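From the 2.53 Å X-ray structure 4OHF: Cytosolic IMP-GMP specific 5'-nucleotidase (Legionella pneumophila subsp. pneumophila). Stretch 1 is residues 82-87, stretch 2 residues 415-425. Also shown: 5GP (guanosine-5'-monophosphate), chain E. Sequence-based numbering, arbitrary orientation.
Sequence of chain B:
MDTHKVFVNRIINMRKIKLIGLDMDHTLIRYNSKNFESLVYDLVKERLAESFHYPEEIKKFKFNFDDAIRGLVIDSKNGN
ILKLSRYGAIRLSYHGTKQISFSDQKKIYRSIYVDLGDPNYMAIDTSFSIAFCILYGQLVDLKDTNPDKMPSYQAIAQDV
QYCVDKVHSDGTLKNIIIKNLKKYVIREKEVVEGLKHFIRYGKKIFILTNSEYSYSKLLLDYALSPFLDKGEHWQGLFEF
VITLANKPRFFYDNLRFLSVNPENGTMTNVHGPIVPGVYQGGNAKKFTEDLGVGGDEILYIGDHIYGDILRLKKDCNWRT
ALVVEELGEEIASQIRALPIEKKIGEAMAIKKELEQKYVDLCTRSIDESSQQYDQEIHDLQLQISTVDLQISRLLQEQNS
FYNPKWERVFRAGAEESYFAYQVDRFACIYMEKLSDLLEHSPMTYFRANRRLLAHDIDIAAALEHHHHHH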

ATOM      1  N   LEU B  82     -16.793   9.904 -16.008  1.00 45.68           N
ATOM      2  CA  LEU B  82     -17.861   9.143 -15.369  1.00 45.65           C
ATOM      3  C   LEU B  82     -18.717   9.818 -14.299  1.00 43.80           C
ATOM      4  O   LEU B  82     -18.251  10.680 -13.558  1.00 44.84           O
ATOM      5  CB  LEU B  82     -17.247   7.884 -14.754  1.00 46.87           C
ATOM      6  CG  LEU B  82     -16.146   7.191 -15.572  1.00 47.60           C
ATOM      7  CD1 LEU B  82     -15.610   6.024 -14.780  1.00 46.69           C
ATOM      8  CD2 LEU B  82     -16.689   6.706 -16.918  1.00 48.39           C
ATOM      9  N   LYS B  83     -19.973   9.385 -14.233  1.00 42.64           N
ATOM     10  CA  LYS B  83     -20.963   9.839 -13.251  1.00 42.21           C
ATOM     11  C   LYS B  83     -21.121   8.594 -12.356  1.00 42.19           C
ATOM     12  O   LYS B  83     -21.702   7.590 -12.779  1.00 40.45           O
ATOM     13  CB  LYS B  83     -22.304  10.125 -13.938  1.00 40.59           C
ATOM     14  CG  LYS B  83     -23.126  11.315 -13.405  1.00 42.39           C
ATOM     15  CD  LYS B  83     -23.525  11.207 -11.948  1.00 40.65           C
ATOM     16  CE  LYS B  83     -24.410  12.371 -11.528  1.00 38.28           C
ATOM     17  NZ  LYS B  83     -25.716  12.385 -12.240  1.00 36.55           N
ATOM     18  N   LEU B  84     -20.612   8.651 -11.134  1.00 42.46           N
ATOM     19  CA  LEU B  84     -20.689   7.503 -10.235  1.00 43.60           C
ATOM     20  C   LEU B  84     -21.728   7.606  -9.127  1.00 44.64           C
ATOM     21  O   LEU B  84     -22.149   8.693  -8.750  1.00 46.52           O
ATOM     22  CB  LEU B  84     -19.320   7.259  -9.603  1.00 43.42           C
ATOM     23  CG  LEU B  84     -18.263   6.437 -10.341  1.00 43.12           C
ATOM     24  CD1 LEU B  84     -18.362   6.598 -11.842  1.00 43.78           C
ATOM     25  CD2 LEU B  84     -16.909   6.870  -9.835  1.00 41.93           C
ATOM     26  N   SER B  85     -22.134   6.456  -8.605  1.00 45.37           N
ATOM     27  CA  SER B  85     -23.100   6.390  -7.514  1.00 44.56           C
ATOM     28  C   SER B  85     -22.240   6.430  -6.280  1.00 43.94           C
ATOM     29  O   SER B  85     -21.019   6.341  -6.386  1.00 42.89           O
ATOM     30  CB  SER B  85     -23.850   5.068  -7.534  1.00 46.11           C
ATOM     31  OG  SER B  85     -22.985   4.010  -7.135  1.00 46.09           O
ATOM     32  N   ARG B  86     -22.856   6.535  -5.109  1.00 45.13           N
ATOM     33  CA  ARG B  86     -22.073   6.601  -3.879  1.00 47.03           C
ATOM     34  C   ARG B  86     -21.153   5.401  -3.675  1.00 47.54           C
ATOM     35  O   ARG B  86     -20.153   5.508  -2.984  1.00 47.67           O
ATOM     36  CB  ARG B  86     -22.974   6.767  -2.649  1.00 48.57           C
ATOM     37  CG  ARG B  86     -23.827   5.570  -2.292  1.00 51.45           C
ATOM     38  CD  ARG B  86     -23.836   5.359  -0.768  1.00 52.84           C
ATOM     39  NE  ARG B  86     -24.319   6.522  -0.017  1.00 55.35           N
ATOM     40  CZ  ARG B  86     -23.608   7.167   0.912  1.00 56.30           C
ATOM     41  NH1 ARG B  86     -22.375   6.760   1.206  1.00 56.51           N
ATOM     42  NH2 ARG B  86     -24.119   8.222   1.545  1.00 53.25           N
ATOM     43  N   TYR B  87     -21.478   4.260  -4.273  1.00 48.69           N
ATOM     44  CA  TYR B  87     -20.629   3.085  -4.118  1.00 49.32           C
ATOM     45  C   TYR B  87     -19.751   2.855  -5.330  1.00 50.81           C
ATOM     46  O   TYR B  87     -19.161   1.791  -5.486  1.00 52.24           O
ATOM     47  CB  TYR B  87     -21.482   1.840  -3.836  1.00 50.02           C
ATOM     48  CG  TYR B  87     -22.168   1.905  -2.490  1.00 49.33           C
ATOM     49  CD1 TYR B  87     -23.527   1.615  -2.357  1.00 47.73           C
ATOM     50  CD2 TYR B  87     -21.464   2.314  -1.356  1.00 48.42           C
ATOM     51  CE1 TYR B  87     -24.166   1.739  -1.140  1.00 48.07           C
ATOM     52  CE2 TYR B  87     -22.093   2.442  -0.135  1.00 49.38           C
ATOM     53  CZ  TYR B  87     -23.447   2.157  -0.034  1.00 49.58           C
ATOM     54  OH  TYR B  87     -24.077   2.337   1.170  1.00 49.74           O
ATOM     55  N   GLU B 415     -30.329   6.568  -6.700  1.00 52.50           N
ATOM     56  CA  GLU B 415     -29.483   6.681  -5.519  1.00 53.33           C
ATOM     57  C   GLU B 415     -28.609   7.909  -5.545  1.00 53.09           C
ATOM     58  O   GLU B 415     -28.616   8.699  -6.496  1.00 53.06           O
ATOM     59  CB  GLU B 415     -28.589   5.450  -5.336  1.00 54.60           C
ATOM     60  CG  GLU B 415     -28.402   4.615  -6.577  1.00 60.03           C
ATOM     61  CD  GLU B 415     -27.519   3.405  -6.333  1.00 62.54           C
ATOM     62  OE1 GLU B 415     -27.720   2.712  -5.304  1.00 64.25           O
ATOM     63  OE2 GLU B 415     -26.634   3.142  -7.180  1.00 64.20           O
ATOM     64  N   GLU B 416     -27.839   8.058  -4.483  1.00 51.17           N
ATOM     65  CA  GLU B 416     -26.963   9.197  -4.369  1.00 50.46           C
ATOM     66  C   GLU B 416     -25.760   9.110  -5.303  1.00 47.46           C
ATOM     67  O   GLU B 416     -25.278   8.027  -5.632  1.00 46.75           O
ATOM     68  CB  GLU B 416     -26.506   9.329  -2.922  1.00 52.22           C
ATOM     69  CG  GLU B 416     -27.643   9.212  -1.948  1.00 55.00           C
ATOM     70  CD  GLU B 416     -27.162   9.259  -0.533  1.00 58.30           C
ATOM     71  OE1 GLU B 416     -26.809  10.365  -0.067  1.00 58.40           O
ATOM     72  OE2 GLU B 416     -27.119   8.183   0.104  1.00 59.81           O
ATOM     73  N   SER B 417     -25.296  10.270  -5.743  1.00 44.22           N
ATOM     74  CA  SER B 417     -24.143  10.324  -6.607  1.00 41.31           C
ATOM     75  C   SER B 417     -22.927  10.185  -5.702  1.00 40.58           C
ATOM     76  O   SER B 417     -23.011  10.393  -4.484  1.00 39.15           O
ATOM     77  CB  SER B 417     -24.100  11.659  -7.359  1.00 39.12           C
ATOM     78  OG  SER B 417     -23.975  12.740  -6.462  1.00 34.97           O
ATOM     79  N   TYR B 418     -21.809   9.797  -6.294  1.00 38.78           N
ATOM     80  CA  TYR B 418     -20.583   9.644  -5.544  1.00 37.39           C
ATOM     81  C   TYR B 418     -20.269  10.988  -4.874  1.00 36.35           C
ATOM     82  O   TYR B 418     -19.763  11.023  -3.751  1.00 34.65           O
ATOM     83  CB  TYR B 418     -19.450   9.208  -6.494  1.00 38.79           C
ATOM     84  CG  TYR B 418     -18.082   9.146  -5.847  1.00 39.33           C
ATOM     85  CD1 TYR B 418     -17.812   8.234  -4.823  1.00 39.74           C
ATOM     86  CD2 TYR B 418     -17.092  10.055  -6.196  1.00 39.35           C
ATOM     87  CE1 TYR B 418     -16.598   8.242  -4.159  1.00 40.70           C
ATOM     88  CE2 TYR B 418     -15.879  10.078  -5.540  1.00 42.27           C
ATOM     89  CZ  TYR B 418     -15.634   9.173  -4.520  1.00 43.21           C
ATOM     90  OH  TYR B 418     -14.431   9.220  -3.855  1.00 44.74           O
ATOM     91  N   PHE B 419     -20.572  12.092  -5.557  1.00 34.09           N
ATOM     92  CA  PHE B 419     -20.318  13.399  -4.971  1.00 34.71           C
ATOM     93  C   PHE B 419     -21.217  13.611  -3.745  1.00 36.56           C
ATOM     94  O   PHE B 419     -20.815  14.262  -2.766  1.00 38.07           O
ATOM     95  CB  PHE B 419     -20.534  14.520  -5.988  1.00 30.08           C
ATOM     96  CG  PHE B 419     -20.428  15.903  -5.390  1.00 30.04           C
ATOM     97  CD1 PHE B 419     -21.571  16.642  -5.093  1.00 30.14           C
ATOM     98  CD2 PHE B 419     -19.185  16.447  -5.073  1.00 28.12           C
ATOM     99  CE1 PHE B 419     -21.477  17.901  -4.485  1.00 30.43           C
ATOM    100  CE2 PHE B 419     -19.074  17.698  -4.465  1.00 28.58           C
ATOM    101  CZ  PHE B 419     -20.223  18.430  -4.169  1.00 30.22           C
ATOM    102  N   ALA B 420     -22.428  13.066  -3.795  1.00 35.90           N
ATOM    103  CA  ALA B 420     -23.347  13.181  -2.670  1.00 37.13           C
ATOM    104  C   ALA B 420     -22.720  12.509  -1.448  1.00 37.36           C
ATOM    105  O   ALA B 420     -22.759  13.050  -0.347  1.00 38.07           O
ATOM    106  CB  ALA B 420     -24.676  12.526  -3.003  1.00 37.63           C
ATOM    107  N   TYR B 421     -22.141  11.332  -1.655  1.00 38.58           N
ATOM    108  CA  TYR B 421     -21.490  10.601  -0.575  1.00 39.73           C
ATOM    109  C   TYR B 421     -20.374  11.446   0.042  1.00 38.78           C
ATOM    110  O   TYR B 421     -20.267  11.551   1.263  1.00 37.11           O
ATOM    111  CB  TYR B 421     -20.923   9.255  -1.082  1.00 42.25           C
ATOM    112  CG  TYR B 421     -19.583   8.889  -0.459  1.00 47.98           C
ATOM    113  CD1 TYR B 421     -18.384   9.099  -1.147  1.00 49.76           C
ATOM    114  CD2 TYR B 421     -19.508   8.434   0.865  1.00 51.13           C
ATOM    115  CE1 TYR B 421     -17.140   8.877  -0.532  1.00 52.78           C
ATOM    116  CE2 TYR B 421     -18.271   8.207   1.490  1.00 52.25           C
ATOM    117  CZ  TYR B 421     -17.096   8.431   0.792  1.00 53.83           C
ATOM    118  OH  TYR B 421     -15.893   8.227   1.432  1.00 54.50           O
ATOM    119  N   GLN B 422     -19.541  12.037  -0.809  1.00 40.00           N
ATOM    120  CA  GLN B 422     -18.437  12.868  -0.341  1.00 39.79           C
ATOM    121  C   GLN B 422     -18.951  13.988   0.545  1.00 39.97           C
ATOM    122  O   GLN B 422     -18.428  14.223   1.641  1.00 40.37           O
ATOM    123  CB  GLN B 422     -17.680  13.469  -1.516  1.00 40.10           C
ATOM    124  CG  GLN B 422     -16.734  12.527  -2.221  1.00 41.74           C
ATOM    125  CD  GLN B 422     -15.907  13.262  -3.268  1.00 45.08           C
ATOM    126  OE1 GLN B 422     -16.381  13.533  -4.379  1.00 47.75           O
ATOM    127  NE2 GLN B 422     -14.674  13.620  -2.908  1.00 46.21           N
ATOM    128  N   VAL B 423     -19.967  14.695   0.059  1.00 39.63           N
ATOM    129  CA  VAL B 423     -20.553  15.780   0.838  1.00 39.16           C
ATOM    130  C   VAL B 423     -21.034  15.239   2.188  1.00 38.72           C
ATOM    131  O   VAL B 423     -20.758  15.813   3.239  1.00 36.46           O
ATOM    132  CB  VAL B 423     -21.739  16.428   0.090  1.00 37.86           C
ATOM    133  CG1 VAL B 423     -22.569  17.271   1.038  1.00 36.36           C
ATOM    134  CG2 VAL B 423     -21.209  17.298  -1.026  1.00 36.80           C
ATOM    135  N   ASP B 424     -21.744  14.119   2.148  1.00 38.72           N
ATOM    136  CA  ASP B 424     -22.250  13.521   3.361  1.00 40.34           C
ATOM    137  C   ASP B 424     -21.142  13.103   4.332  1.00 41.04           C
ATOM    138  O   ASP B 424     -21.299  13.249   5.540  1.00 41.62           O
ATOM    139  CB  ASP B 424     -23.116  12.304   3.019  1.00 43.53           C
ATOM    140  CG  ASP B 424     -23.832  11.737   4.236  1.00 47.72           C
ATOM    141  OD1 ASP B 424     -24.485  12.524   4.956  1.00 50.05           O
ATOM    142  OD2 ASP B 424     -23.748  10.512   4.479  1.00 49.44           O
ATOM    143  N   ARG B 425     -20.026  12.590   3.817  1.00 40.87           N
ATOM    144  CA  ARG B 425     -18.948  12.125   4.688  1.00 40.41           C
ATOM    145  C   ARG B 425     -18.062  13.242   5.234  1.00 40.17           C
ATOM    146  O   ARG B 425     -17.522  13.141   6.336  1.00 38.06           O
ATOM    147  CB  ARG B 425     -18.075  11.105   3.957  1.00 41.11           C
ATOM    148  CG  ARG B 425     -17.079  10.383   4.858  1.00 42.50           C
ATOM    149  CD  ARG B 425     -15.959   9.749   4.051  1.00 48.52           C
ATOM    150  NE  ARG B 425     -15.486   8.478   4.611  1.00 52.32           N
ATOM    151  CZ  ARG B 425     -15.065   8.312   5.862  1.00 54.09           C
ATOM    152  NH1 ARG B 425     -15.056   9.342   6.719  1.00 54.23           N
ATOM    153  NH2 ARG B 425     -14.637   7.117   6.248  1.00 52.99           N
TER
HETATM  154  P   5GP E 501     -13.497   0.668   3.318  1.00103.83           P
HETATM  155  O1P 5GP E 501     -12.381   0.950   4.268  1.00104.72           O
HETATM  156  O2P 5GP E 501     -14.841   1.034   3.904  1.00104.11           O
HETATM  157  O3P 5GP E 501     -13.517  -0.785   2.855  1.00104.66           O
HETATM  158  O5' 5GP E 501     -13.262   1.506   1.964  1.00101.46           O
HETATM  159  C5' 5GP E 501     -13.177   2.933   1.974  1.00 98.68           C
HETATM  160  C4' 5GP E 501     -14.146   3.550   0.970  1.00 95.65           C
HETATM  161  O4' 5GP E 501     -15.529   3.201   1.098  1.00 93.17           O
HETATM  162  C3' 5GP E 501     -14.172   5.092   0.904  1.00 94.24           C
HETATM  163  O3' 5GP E 501     -12.893   5.700   0.535  1.00 94.85           O
HETATM  164  C2' 5GP E 501     -15.282   5.295  -0.106  1.00 92.54           C
HETATM  165  O2' 5GP E 501     -14.708   5.400  -1.462  1.00 92.52           O
HETATM  166  C1' 5GP E 501     -16.203   4.057   0.113  1.00 90.18           C
HETATM  167  N9  5GP E 501     -17.599   4.424   0.622  1.00 84.74           N
HETATM  168  C8  5GP E 501     -18.677   4.803  -0.090  1.00 82.52           C
HETATM  169  N7  5GP E 501     -19.747   5.045   0.719  1.00 80.60           N
HETATM  170  C5  5GP E 501     -19.319   4.802   1.989  1.00 80.74           C
HETATM  171  C6  5GP E 501     -19.917   4.856   3.275  1.00 80.30           C
HETATM  172  O6  5GP E 501     -21.119   5.199   3.387  1.00 79.11           O
HETATM  173  N1  5GP E 501     -19.163   4.531   4.393  1.00 80.25           N
HETATM  174  C2  5GP E 501     -17.863   4.160   4.295  1.00 80.39           C
HETATM  175  N2  5GP E 501     -17.153   3.846   5.406  1.00 78.96           N
HETATM  176  N3  5GP E 501     -17.249   4.099   3.052  1.00 81.03           N
HETATM  177  C4  5GP E 501     -17.964   4.410   1.915  1.00 82.02           C

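A single arginine, R86, ties together three things in this contact: the end of a strand, the start of a helix more than three hundred residues further along the chain, and the base of a bound nucleotide. It is by far the most heavily covered residue of the pair of stretches, and its guanidinium meets carboxylates at its edge and carbon over one face. Near the plane of the group, at its edge, lie the carboxylate oxygens of E416 and D424; over one face lies CB of Y421. The arrangement illustrates a general principle: a planar cation can spend its polar edge on acceptors while its face packs against carbon.

The salt bridge to E416 is the better defined of the two. R86 NE donates to E416 OE2 at 3.3 Å, and a weak bond from R86 NH2 reaches the same E416 OE2, also at 3.3 Å, so that one carboxylate oxygen takes two donors from one edge of the guanidinium. The bridge from R86 NH2 to D424 OD2 is long, at 3.7 Å, and is better read as electrostatic support than as a close pairing. D424 stands nearly two helical turns beyond the start of the helix, so R86 reaches from E416, before the helix, to D424, well within it.

The remaining nitrogen turns to guanosine monophosphate. R86 NH1 makes a weak hydrogen bond to N7 of 5GP at 3.2 Å, and the same NH1 lies 3.0 Å from O6 of 5GP. Y421 extends the environment of the nucleotide, with C8 of 5GP over one face of its ring. Its CA-to-CB bond points toward stretch 1, but the end of the side chain leads away. Y421 CB lies over a face of the guanidinium, while its ring contacts both R86, with Y421 CD2 3.3 Å from R86 NH1, and the base.

The backbones also pair directly. S85 and S417 form a single bridge, with S85 CA and S417 CA 4.2 Å apart, and a hydrogen bond runs in each direction around it. Y418 N donates to L84 O at 2.7 Å with an angle of 157°, and R86 N donates to E416 O at 2.9 Å with a more bent 133°. Each acceptor also receives a CA-H...O contact: S417 CA lies 3.4 Å from L84 O, and S85 CA lies 3.3 Å from E416 O. The pattern is nearly symmetric about the two serines. L84 CB and Y418 CB add an apolar contact at 3.7 Å.

The bridge falls at S417, the residue just before the helix. S417 is the N-cap, its OG accepting from A420 N at 3.1 Å, while its backbone O accepts from Y421 N at 3.1 Å. One residue thus bridges to S85 through its main chain and caps the helix with its side chain. S85 is comparable on a smaller scale, its OG accepting from Y87 N at 3.2 Å just after the strand ends at L84.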